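Side-chain contacts in cysteine protease (Xylella fastidiosa, PDB 3OIS), which probably acts as a cysteine peptidase of the papain family and binds uridine diphosphate: residues Y47-S52 / L194-A199; T64-V69 / E90-K95; I107-R112 / Q171-A176; V222-P227 / F251-S256. One frame throughout, in Å; residues are numbered along the deposited sequence. Where two conformers were deposited one is given.

Contact 1: Y47-S52 / L194-A199; sequences YTPEKS and LKACLA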
# COMPACT_ATOMS: atom_id res chain seq x y z
N TYR A 47 -16.21 -5.65 4.37
CA TYR A 47 -15.62 -6.21 5.61
C TYR A 47 -16.60 -5.91 6.76
O TYR A 47 -16.95 -4.77 7.01
CB TYR A 47 -14.22 -5.60 5.83
CG TYR A 47 -13.58 -6.06 7.11
CD1 TYR A 47 -12.84 -7.24 7.12
CD2 TYR A 47 -13.77 -5.37 8.33
CE1 TYR A 47 -12.21 -7.71 8.28
CE2 TYR A 47 -13.15 -5.89 9.55
CZ TYR A 47 -12.39 -7.00 9.46
OH TYR A 47 -11.82 -7.49 10.57
N THR A 48 -17.11 -6.93 7.44
CA THR A 48 -18.15 -6.66 8.40
C THR A 48 -17.61 -7.04 9.74
O THR A 48 -17.55 -8.21 10.04
CB THR A 48 -19.44 -7.48 8.08
OG1 THR A 48 -19.87 -7.14 6.75
CG2 THR A 48 -20.60 -7.13 9.10
N PRO A 49 -17.19 -6.06 10.54
CA PRO A 49 -16.60 -6.38 11.83
C PRO A 49 -17.71 -6.93 12.74
O PRO A 49 -18.88 -6.53 12.58
CB PRO A 49 -16.18 -5.01 12.40
CG PRO A 49 -16.15 -4.06 11.23
CD PRO A 49 -17.30 -4.60 10.35
N GLU A 50 -17.33 -7.84 13.60
CA GLU A 50 -18.24 -8.36 14.65
C GLU A 50 -18.75 -7.23 15.52
O GLU A 50 -17.95 -6.40 16.01
CB GLU A 50 -17.51 -9.39 15.51
CG GLU A 50 -17.51 -10.78 14.93
CD GLU A 50 -18.91 -11.27 14.63
OE1 GLU A 50 -19.83 -10.97 15.43
OE2 GLU A 50 -19.09 -11.94 13.59
N LYS A 51 -20.06 -7.15 15.72
CA LYS A 51 -20.58 -6.09 16.59
C LYS A 51 -19.97 -6.13 17.98
O LYS A 51 -19.82 -5.06 18.62
CB LYS A 51 -22.11 -6.07 16.68
CG LYS A 51 -22.76 -5.11 15.68
CD LYS A 51 -24.25 -5.27 15.69
CE LYS A 51 -24.85 -5.01 14.28
NZ LYS A 51 -24.78 -6.17 13.32
N SER A 52 -19.59 -7.31 18.46
CA SER A 52 -18.98 -7.39 19.81
C SER A 52 -17.62 -6.71 19.91
O SER A 52 -17.25 -6.19 20.98
CB SER A 52 -18.91 -8.84 20.37
OG SER A 52 -18.28 -9.75 19.47
N LEU A 194 -12.25 0.82 11.13
CA LEU A 194 -10.79 0.71 10.98
C LEU A 194 -10.19 0.18 12.28
O LEU A 194 -9.26 -0.63 12.24
CB LEU A 194 -10.12 2.03 10.61
CG LEU A 194 -10.76 2.71 9.37
CD1 LEU A 194 -10.06 4.14 9.08
CD2 LEU A 194 -10.61 1.79 8.18
N LYS A 195 -10.69 0.66 13.41
CA LYS A 195 -10.10 0.17 14.67
C LYS A 195 -10.46 -1.31 14.86
O LYS A 195 -9.61 -2.10 15.32
CB LYS A 195 -10.53 1.00 15.89
CG LYS A 195 -10.06 2.47 16.00
CD LYS A 195 -10.79 3.13 17.22
CE LYS A 195 -10.16 4.45 17.53
NZ LYS A 195 -10.88 5.09 18.70
N ALA A 196 -11.69 -1.70 14.55
CA ALA A 196 -12.14 -3.08 14.78
C ALA A 196 -11.33 -4.03 13.93
O ALA A 196 -11.00 -5.16 14.37
CB ALA A 196 -13.56 -3.22 14.43
N CYS A 197 -11.02 -3.60 12.70
CA CYS A 197 -10.18 -4.42 11.81
C CYS A 197 -8.82 -4.71 12.50
O CYS A 197 -8.35 -5.86 12.59
CB CYS A 197 -9.96 -3.67 10.47
SG CYS A 197 -9.17 -4.65 9.20
N LEU A 198 -8.18 -3.62 12.97
CA LEU A 198 -6.87 -3.77 13.61
C LEU A 198 -6.99 -4.57 14.94
O LEU A 198 -6.06 -5.31 15.31
CB LEU A 198 -6.29 -2.38 13.85
CG LEU A 198 -5.92 -1.62 12.55
CD1 LEU A 198 -5.78 -0.10 12.93
CD2 LEU A 198 -4.64 -2.21 11.89
N ALA A 199 -8.08 -4.31 15.66
CA ALA A 199 -8.31 -5.00 16.94
C ALA A 199 -8.34 -6.53 16.89
O ALA A 199 -7.98 -7.22 17.92
CB ALA A 199 -9.55 -4.49 17.59
O HOH W 1 -13.05 -6.76 12.94
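Y47 carries CG anti to its main-chain nitrogen (chi1 177°) and C197 does the same with SG (chi1 -171°), and these two torsions bring the phenol and the thiol of helix 191-199 together. SG sits over one face of the ring, displaced toward the hydroxyl end: it is 4.4 Å from the Y47 ring centroid, 24° off the normal, and 4.0 Å from Y47 CZ. This is a sulfur-aromatic contact of cysteine, a small, polarisable side chain well suited to lying over an aromatic face. The ring also rests along the helix, with Y47 CE2 4.0 Å from C197 CB and Y47 OH 3.7 Å from C197 CA. Two residues further on, P49 touches the helix through CB, 3.8 Å from A196 CB; alanine's lone methyl lets the loop come this near. Around this junction in the papain fold, V285 of strand 280-287 meets both Y47 and C197, and I54 of helix 51-55 touches both P49 and A196. A water ties the polar end of the tyrosine to the helix, 2.8 Å from Y47 OH and donating a weak bond of 3.0 Å to A196 O. The phenol thus serves both chemistries: one face carries the sulfur, CE2 lies beside the C197 methylene, and the hydroxyl reaches the helix carbonyl through water.

Contact 2: T64-V69 / E90-K95; sequences TPPFQV and ERIHDK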
# COMPACT_ATOMS: atom_id res chain seq x y z
N THR A 64 2.63 -3.72 14.51
CA THR A 64 3.90 -3.56 13.75
C THR A 64 4.63 -4.92 13.70
O THR A 64 4.95 -5.52 14.74
CB THR A 64 4.83 -2.52 14.39
OG1 THR A 64 4.20 -1.25 14.44
CG2 THR A 64 6.16 -2.32 13.58
N PRO A 65 4.98 -5.38 12.53
CA PRO A 65 5.59 -6.72 12.40
C PRO A 65 7.14 -6.62 12.53
O PRO A 65 7.68 -5.50 12.59
CB PRO A 65 5.14 -7.15 10.99
CG PRO A 65 5.14 -5.89 10.25
CD PRO A 65 4.58 -4.80 11.23
N PRO A 66 7.84 -7.76 12.60
CA PRO A 66 9.26 -7.63 12.79
C PRO A 66 10.02 -7.28 11.52
O PRO A 66 11.09 -6.65 11.62
CB PRO A 66 9.68 -9.04 13.29
CG PRO A 66 8.39 -9.76 13.64
CD PRO A 66 7.42 -9.17 12.63
N PHE A 67 9.43 -7.54 10.34
CA PHE A 67 10.18 -7.25 9.13
C PHE A 67 10.24 -5.75 8.86
O PHE A 67 9.24 -5.05 9.01
CB PHE A 67 9.65 -8.04 7.93
CG PHE A 67 8.16 -7.77 7.57
CD1 PHE A 67 7.79 -6.88 6.53
CD2 PHE A 67 7.18 -8.49 8.18
CE1 PHE A 67 6.38 -6.77 6.19
CE2 PHE A 67 5.84 -8.41 7.91
CZ PHE A 67 5.39 -7.48 6.92
N GLN A 68 11.41 -5.29 8.46
CA GLN A 68 11.60 -3.85 8.37
C GLN A 68 10.83 -3.31 7.16
O GLN A 68 10.44 -4.07 6.25
CB GLN A 68 13.06 -3.46 8.24
CG GLN A 68 13.77 -3.96 7.06
CD GLN A 68 15.31 -3.83 7.21
OE1 GLN A 68 15.87 -2.72 7.19
NE2 GLN A 68 15.98 -4.99 7.36
N VAL A 69 10.67 -2.00 7.17
CA VAL A 69 10.08 -1.33 5.98
C VAL A 69 10.87 -1.63 4.72
O VAL A 69 12.11 -1.85 4.77
CB VAL A 69 9.87 0.19 6.19
CG1 VAL A 69 8.91 0.50 7.33
CG2 VAL A 69 11.25 0.86 6.36
N GLU A 90 0.48 -11.49 6.65
CA GLU A 90 -0.49 -12.59 6.78
C GLU A 90 0.21 -13.93 6.87
O GLU A 90 -0.28 -14.84 7.58
CB GLU A 90 -1.58 -12.61 5.66
CG GLU A 90 -2.60 -11.49 5.68
CD GLU A 90 -3.55 -11.48 6.87
OE1 GLU A 90 -4.43 -12.37 6.99
OE2 GLU A 90 -3.42 -10.56 7.66
N ARG A 91 1.37 -14.07 6.21
CA ARG A 91 2.06 -15.38 6.21
C ARG A 91 2.61 -15.64 7.60
O ARG A 91 2.56 -16.78 8.09
CB ARG A 91 3.11 -15.49 5.10
CG ARG A 91 2.41 -15.81 3.74
CD ARG A 91 3.33 -15.92 2.56
NE ARG A 91 4.03 -17.21 2.52
CZ ARG A 91 5.30 -17.39 2.87
NH1 ARG A 91 6.02 -16.36 3.29
NH2 ARG A 91 5.86 -18.61 2.80
N ILE A 92 3.08 -14.60 8.26
CA ILE A 92 3.46 -14.75 9.67
C ILE A 92 2.27 -15.25 10.50
O ILE A 92 2.31 -16.34 11.06
CB ILE A 92 4.04 -13.47 10.25
CG1 ILE A 92 5.35 -13.14 9.52
CG2 ILE A 92 4.23 -13.59 11.79
CD1 ILE A 92 5.79 -11.71 9.82
N HIS A 93 1.21 -14.46 10.54
CA HIS A 93 0.02 -14.80 11.31
C HIS A 93 -0.61 -16.15 10.93
O HIS A 93 -1.17 -16.84 11.77
CB HIS A 93 -1.01 -13.68 11.18
CG HIS A 93 -2.04 -13.69 12.27
ND1 HIS A 93 -1.74 -14.08 13.56
CD2 HIS A 93 -3.35 -13.33 12.27
CE1 HIS A 93 -2.83 -13.98 14.31
NE2 HIS A 93 -3.82 -13.52 13.55
N ASP A 94 -0.54 -16.52 9.66
CA ASP A 94 -1.04 -17.81 9.24
C ASP A 94 0.03 -18.90 9.53
O ASP A 94 -0.15 -20.04 9.12
CB ASP A 94 -1.37 -17.79 7.74
CG ASP A 94 -2.62 -17.01 7.41
OD1 ASP A 94 -3.46 -16.75 8.31
OD2 ASP A 94 -2.80 -16.68 6.23
N LYS A 95 1.12 -18.53 10.21
CA LYS A 95 2.19 -19.50 10.57
C LYS A 95 2.76 -20.21 9.33
O LYS A 95 3.02 -21.42 9.36
CB LYS A 95 1.69 -20.51 11.63
CG LYS A 95 1.10 -19.82 12.91
CD LYS A 95 0.37 -20.81 13.88
CE LYS A 95 -0.52 -20.08 14.92
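A single methyl, I92 CD1, makes every close side-chain contact between helix 78-93 and the loop 64-69, meeting both P66 and F67. The isoleucine stretches out to do so: CG1 is anti to the carbonyl carbon and the chain runs on extended (chi2 166°), which leaves CD1 as its far end. There the methyl comes up to the edge of the phenyl ring, near its plane, 3.8 Å from F67 CE2 and 3.9 Å from F67 CD2. P66 touches the same methyl with its ring carbon CD, 4.1 Å away, the two side chains running antiparallel past one another. One face of the phenyl is taken instead by P65 CG of its own loop, 3.5 Å above the plane toward the rim. Two consecutive prolines suit this irregular piece of chain, stiffening it and offering compact apolar rings. In the papain-like fold the contact lays the loop after strand 60-62 against the last turn of helix 78-93, which closes with a Schellman motif at K95. E99 also touches F67 and I92. With no hydrogen bond across it, this exposed patch depends on dispersion and the shielding of carbon from water.

Contact 3: I107-R112 / Q171-A176; sequences IYYNER and QCYKDA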
# COMPACT_ATOMS: atom_id res chain seq x y z
N ILE A 107 4.05 -7.78 -8.63
CA ILE A 107 2.75 -7.18 -8.45
C ILE A 107 2.60 -5.99 -9.40
O ILE A 107 1.58 -5.91 -10.06
CB ILE A 107 2.44 -6.81 -7.00
CG1 ILE A 107 2.43 -8.08 -6.09
CG2 ILE A 107 1.08 -6.02 -6.80
CD1 ILE A 107 2.57 -7.66 -4.68
N TYR A 108 3.57 -5.10 -9.39
CA TYR A 108 3.46 -3.81 -10.14
C TYR A 108 3.37 -4.07 -11.65
O TYR A 108 2.66 -3.38 -12.35
CB TYR A 108 4.62 -2.86 -9.75
CG TYR A 108 4.49 -1.43 -10.30
CD1 TYR A 108 3.22 -0.76 -10.27
CD2 TYR A 108 5.63 -0.74 -10.73
CE1 TYR A 108 3.13 0.58 -10.73
CE2 TYR A 108 5.55 0.57 -11.26
CZ TYR A 108 4.27 1.20 -11.26
OH TYR A 108 4.24 2.49 -11.71
N TYR A 109 4.11 -5.06 -12.16
CA TYR A 109 4.08 -5.35 -13.61
C TYR A 109 2.66 -5.82 -13.97
O TYR A 109 2.00 -5.28 -14.90
CB TYR A 109 5.17 -6.41 -13.97
CG TYR A 109 5.14 -6.74 -15.43
CD1 TYR A 109 5.99 -6.09 -16.27
CD2 TYR A 109 4.25 -7.66 -15.95
CE1 TYR A 109 5.94 -6.33 -17.64
CE2 TYR A 109 4.25 -7.94 -17.36
CZ TYR A 109 5.05 -7.28 -18.13
OH TYR A 109 5.01 -7.60 -19.44
N ASN A 110 2.12 -6.77 -13.20
CA ASN A 110 0.84 -7.25 -13.50
C ASN A 110 -0.29 -6.26 -13.27
O ASN A 110 -1.27 -6.28 -14.01
CB ASN A 110 0.64 -8.61 -12.80
CG ASN A 110 1.52 -9.69 -13.46
OD1 ASN A 110 1.35 -10.01 -14.62
ND2 ASN A 110 2.50 -10.19 -12.73
N GLU A 111 -0.16 -5.36 -12.29
CA GLU A 111 -1.18 -4.31 -12.15
C GLU A 111 -1.27 -3.50 -13.45
O GLU A 111 -2.34 -3.18 -13.87
CB GLU A 111 -0.82 -3.31 -11.04
CG GLU A 111 -0.95 -3.88 -9.66
CD GLU A 111 -0.35 -2.98 -8.58
OE1 GLU A 111 0.77 -2.49 -8.74
OE2 GLU A 111 -1.11 -2.73 -7.59
N ARG A 112 -0.15 -3.22 -14.09
CA ARG A 112 -0.13 -2.31 -15.27
C ARG A 112 -0.56 -3.08 -16.56
O ARG A 112 -0.71 -2.48 -17.57
CB ARG A 112 1.24 -1.69 -15.42
CG ARG A 112 1.30 -0.57 -14.25
CD ARG A 112 2.65 0.15 -14.28
NE ARG A 112 3.56 -0.88 -13.88
CZ ARG A 112 4.71 -1.09 -14.44
NH1 ARG A 112 5.14 -0.25 -15.40
NH2 ARG A 112 5.43 -2.10 -13.98
N GLN A 171 8.66 -19.05 -14.92
CA GLN A 171 8.87 -19.75 -13.61
C GLN A 171 8.28 -18.90 -12.47
O GLN A 171 7.65 -19.42 -11.56
CB GLN A 171 10.34 -20.15 -13.30
CG GLN A 171 10.49 -21.24 -12.14
CD GLN A 171 9.51 -22.52 -12.25
OE1 GLN A 171 9.40 -23.14 -13.31
NE2 GLN A 171 8.76 -22.83 -11.14
N CYS A 172 8.46 -17.58 -12.58
CA CYS A 172 7.86 -16.63 -11.61
C CYS A 172 6.36 -16.74 -11.56
O CYS A 172 5.80 -16.84 -10.49
CB CYS A 172 8.29 -15.22 -11.97
SG CYS A 172 9.98 -14.88 -11.61
N TYR A 173 5.70 -16.73 -12.72
CA TYR A 173 4.26 -16.92 -12.75
C TYR A 173 3.80 -18.24 -12.14
O TYR A 173 2.77 -18.30 -11.43
CB TYR A 173 3.75 -16.74 -14.17
CG TYR A 173 3.66 -15.28 -14.61
CD1 TYR A 173 4.68 -14.68 -15.33
CD2 TYR A 173 2.50 -14.53 -14.32
CE1 TYR A 173 4.59 -13.35 -15.79
CE2 TYR A 173 2.37 -13.20 -14.78
CZ TYR A 173 3.38 -12.60 -15.44
OH TYR A 173 3.33 -11.32 -15.90
N LYS A 174 4.53 -19.33 -12.45
CA LYS A 174 4.13 -20.62 -11.88
C LYS A 174 4.28 -20.60 -10.35
O LYS A 174 3.34 -21.01 -9.62
CB LYS A 174 5.01 -21.72 -12.47
CG LYS A 174 4.60 -23.12 -12.10
CD LYS A 174 5.07 -24.16 -13.19
CE LYS A 174 5.20 -25.59 -12.61
NZ LYS A 174 6.27 -25.52 -11.53
N ASP A 175 5.42 -20.17 -9.84
CA ASP A 175 5.64 -20.13 -8.38
C ASP A 175 4.63 -19.17 -7.70
O ASP A 175 4.11 -19.45 -6.62
CB ASP A 175 7.10 -19.76 -8.07
CG ASP A 175 8.10 -20.85 -8.50
OD1 ASP A 175 7.69 -22.01 -8.65
OD2 ASP A 175 9.25 -20.53 -8.76
N ALA A 176 4.32 -18.05 -8.36
CA ALA A 176 3.42 -17.10 -7.73
C ALA A 176 2.08 -17.70 -7.37
O ALA A 176 1.42 -17.26 -6.41
CB ALA A 176 3.23 -15.89 -8.68
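Y173 reaches from helix 170-176 to N110 of helix 104-114, joining two helices of a papain-like fold through one long side chain. At the start, CB leaves the helix with CG anti to the carbonyl carbon, and the rigid ring then spans most of the gap between main chains whose nearest CA atoms, those of N110 and Y173, are 10.3 Å apart. The ring itself meets F106, of the same helix as N110, edge to face. Near its end, Y173 CE2 is 3.4 Å from N110 OD1 and CZ is equally near. The amide oxygen lies at the ring edge, in its plane, while the amide itself is turned 77° against the ring. At the tip, Y173 OH donates a hydrogen bond of 2.7 Å to N110 OD1, approaching at a C=O...donor angle of 119° and tilted only 16° from the carbonyl plane. A tyrosine is long enough to deliver a donor at this range, and an asparagine is short enough to keep its acceptor close to its own helix. N110 ND2 is bonded to F106 O, one turn back, which helps hold the amide with OD1 toward the tyrosine. V132 of helix 126-135 packs on N110 as well. Beside the bond, the Y109 side chain runs roughly perpendicular to that of Y173, and its CD2 and CE2 both lie 3.8 Å from Y173 OH, which approaches the Y109 ring obliquely.

Contact 4: V222-P227 / F251-S256; sequences VRIPLP and FRIRNS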
# COMPACT_ATOMS: atom_id res chain seq x y z
N VAL A 222 7.23 12.85 11.83
CA VAL A 222 6.66 11.52 12.15
C VAL A 222 5.13 11.62 12.20
O VAL A 222 4.42 10.71 11.65
CB VAL A 222 7.19 10.96 13.50
CG1 VAL A 222 6.51 9.65 13.78
CG2 VAL A 222 8.67 10.78 13.41
N ARG A 223 4.62 12.68 12.81
CA ARG A 223 3.21 12.94 12.74
C ARG A 223 2.81 13.73 11.48
O ARG A 223 3.29 14.80 11.25
CB ARG A 223 2.70 13.71 14.02
CG ARG A 223 2.96 12.92 15.31
CD ARG A 223 2.30 13.60 16.51
NE ARG A 223 2.74 12.82 17.67
CZ ARG A 223 2.23 12.91 18.89
NH1 ARG A 223 2.75 12.16 19.86
NH2 ARG A 223 1.20 13.70 19.12
N ILE A 224 1.93 13.15 10.69
CA ILE A 224 1.48 13.81 9.46
C ILE A 224 0.51 14.94 9.84
O ILE A 224 -0.48 14.70 10.50
CB ILE A 224 0.83 12.80 8.53
CG1 ILE A 224 1.81 11.71 8.24
CG2 ILE A 224 0.47 13.48 7.21
CD1 ILE A 224 1.12 10.57 7.31
N PRO A 225 0.81 16.19 9.41
CA PRO A 225 -0.10 17.32 9.75
C PRO A 225 -1.34 17.15 8.99
O PRO A 225 -1.30 16.71 7.82
CB PRO A 225 0.65 18.54 9.19
CG PRO A 225 2.06 18.12 9.07
CD PRO A 225 2.12 16.65 8.89
N LEU A 226 -2.45 17.55 9.59
CA LEU A 226 -3.71 17.72 8.87
C LEU A 226 -3.61 18.82 7.81
O LEU A 226 -3.13 19.95 8.09
CB LEU A 226 -4.77 18.09 9.87
CG LEU A 226 -6.17 17.85 9.42
CD1 LEU A 226 -6.39 16.35 9.12
CD2 LEU A 226 -7.15 18.31 10.56
N PRO A 227 -3.98 18.50 6.55
CA PRO A 227 -3.76 19.48 5.49
C PRO A 227 -4.74 20.62 5.65
O PRO A 227 -5.86 20.45 6.27
CB PRO A 227 -4.11 18.70 4.17
CG PRO A 227 -3.87 17.24 4.54
CD PRO A 227 -4.36 17.18 6.03
N PHE A 251 -3.45 6.86 13.76
CA PHE A 251 -3.22 5.52 13.24
C PHE A 251 -1.77 5.39 12.83
O PHE A 251 -1.12 6.37 12.38
CB PHE A 251 -4.13 5.23 11.99
CG PHE A 251 -5.56 4.96 12.35
CD1 PHE A 251 -6.03 3.67 12.43
CD2 PHE A 251 -6.42 6.00 12.54
CE1 PHE A 251 -7.34 3.36 12.72
CE2 PHE A 251 -7.80 5.73 12.90
CZ PHE A 251 -8.26 4.41 12.97
N ARG A 252 -1.22 4.19 13.06
CA ARG A 252 0.20 3.94 12.73
C ARG A 252 0.29 3.37 11.33
O ARG A 252 -0.41 2.40 10.99
CB ARG A 252 0.73 2.86 13.70
CG ARG A 252 2.23 2.61 13.61
CD ARG A 252 2.91 3.85 14.10
NE ARG A 252 4.33 3.54 14.34
CZ ARG A 252 5.24 4.45 14.72
NH1 ARG A 252 4.94 5.77 14.75
NH2 ARG A 252 6.50 4.05 15.03
N ILE A 253 1.12 4.01 10.51
CA ILE A 253 1.27 3.57 9.10
C ILE A 253 2.71 3.11 8.80
O ILE A 253 3.66 3.76 9.18
CB ILE A 253 0.70 4.64 8.11
CG1 ILE A 253 1.39 5.92 8.27
CG2 ILE A 253 -0.85 4.89 8.33
CD1 ILE A 253 1.07 6.86 7.08
N ARG A 254 2.83 1.99 8.10
CA ARG A 254 4.10 1.48 7.54
C ARG A 254 4.27 2.14 6.23
O ARG A 254 3.50 1.93 5.30
CB ARG A 254 3.89 -0.02 7.37
CG ARG A 254 5.14 -0.74 6.81
CD ARG A 254 4.80 -2.22 6.52
NE ARG A 254 5.79 -2.79 5.65
CZ ARG A 254 6.99 -3.31 6.02
NH1 ARG A 254 7.34 -3.37 7.33
NH2 ARG A 254 7.84 -3.78 5.11
N ASN A 255 5.30 2.99 6.13
CA ASN A 255 5.58 3.65 4.81
C ASN A 255 6.59 2.76 4.03
O ASN A 255 7.02 1.70 4.57
CB ASN A 255 6.06 5.06 5.01
CG ASN A 255 5.72 5.97 3.81
OD1 ASN A 255 5.39 5.49 2.73
ND2 ASN A 255 5.78 7.28 4.03
N SER A 256 6.90 3.11 2.78
CA SER A 256 7.76 2.33 1.90
C SER A 256 8.85 3.26 1.37
O SER A 256 9.22 3.19 0.20
CB SER A 256 6.90 1.73 0.76
OG SER A 256 6.07 2.79 0.20
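From R223 onward the 222-227 chain is extended but belongs to no strand, and it passes beside strand 250-254 without a hydrogen bond to it; the two meet through side chains alone. Both isoleucines, I224 and I253, point their CB toward the other segment, cross at about a right angle and touch methyl to methyl, I224 CD1 lying 3.7 Å from I253 CD1. Their first torsions differ: I224 holds CG1 beside its backbone nitrogen (chi1 -57°), whereas I253 places CG1 between nitrogen and carbonyl carbon (chi1 59°), and this turns its long branch toward the loop. Branched aliphatic residues fill such a buried spot with no polar atom to satisfy. The strand belongs to the antiparallel sheet of the papain-like fold, its neighbours being strands 233-245 and 266-270; V222 and I224 are hydrogen-bonded through their backbones to W268 in the latter. R252 starts off on the other side of the strand, its CB facing away, yet its chain bends back at chi2 (67°). There R252 NH1 comes to 4.3 Å from V222 CG1, obliquely to the guanidinium. The charge has its own partners, a salt bridge from NH1 to E263 and a cation-pi contact with W268.

How the contacts relate
Contacts 1 and 4 touch through F251, whose CE1 lies 3.7 Å from L194 CB and 3.8 Å from L198 CD1, so the strand of contact 4 packs against the helix of contact 1. Contacts 2 and 4 are joined by R254, whose NH2 is 2.9 Å from Q68 O and NH1 3.0 Å from F67 O, probable hydrogen bonds linking loop and sheet. Contact 3 touches none of the others; its centre is about 30 Å from that of contact 4, across the middle of the chain. Bound UDP lies about 10 Å from the Y47 side chain and about 14 Å from that of N110, while contacts 2 and 4 are remote from the annotated sites.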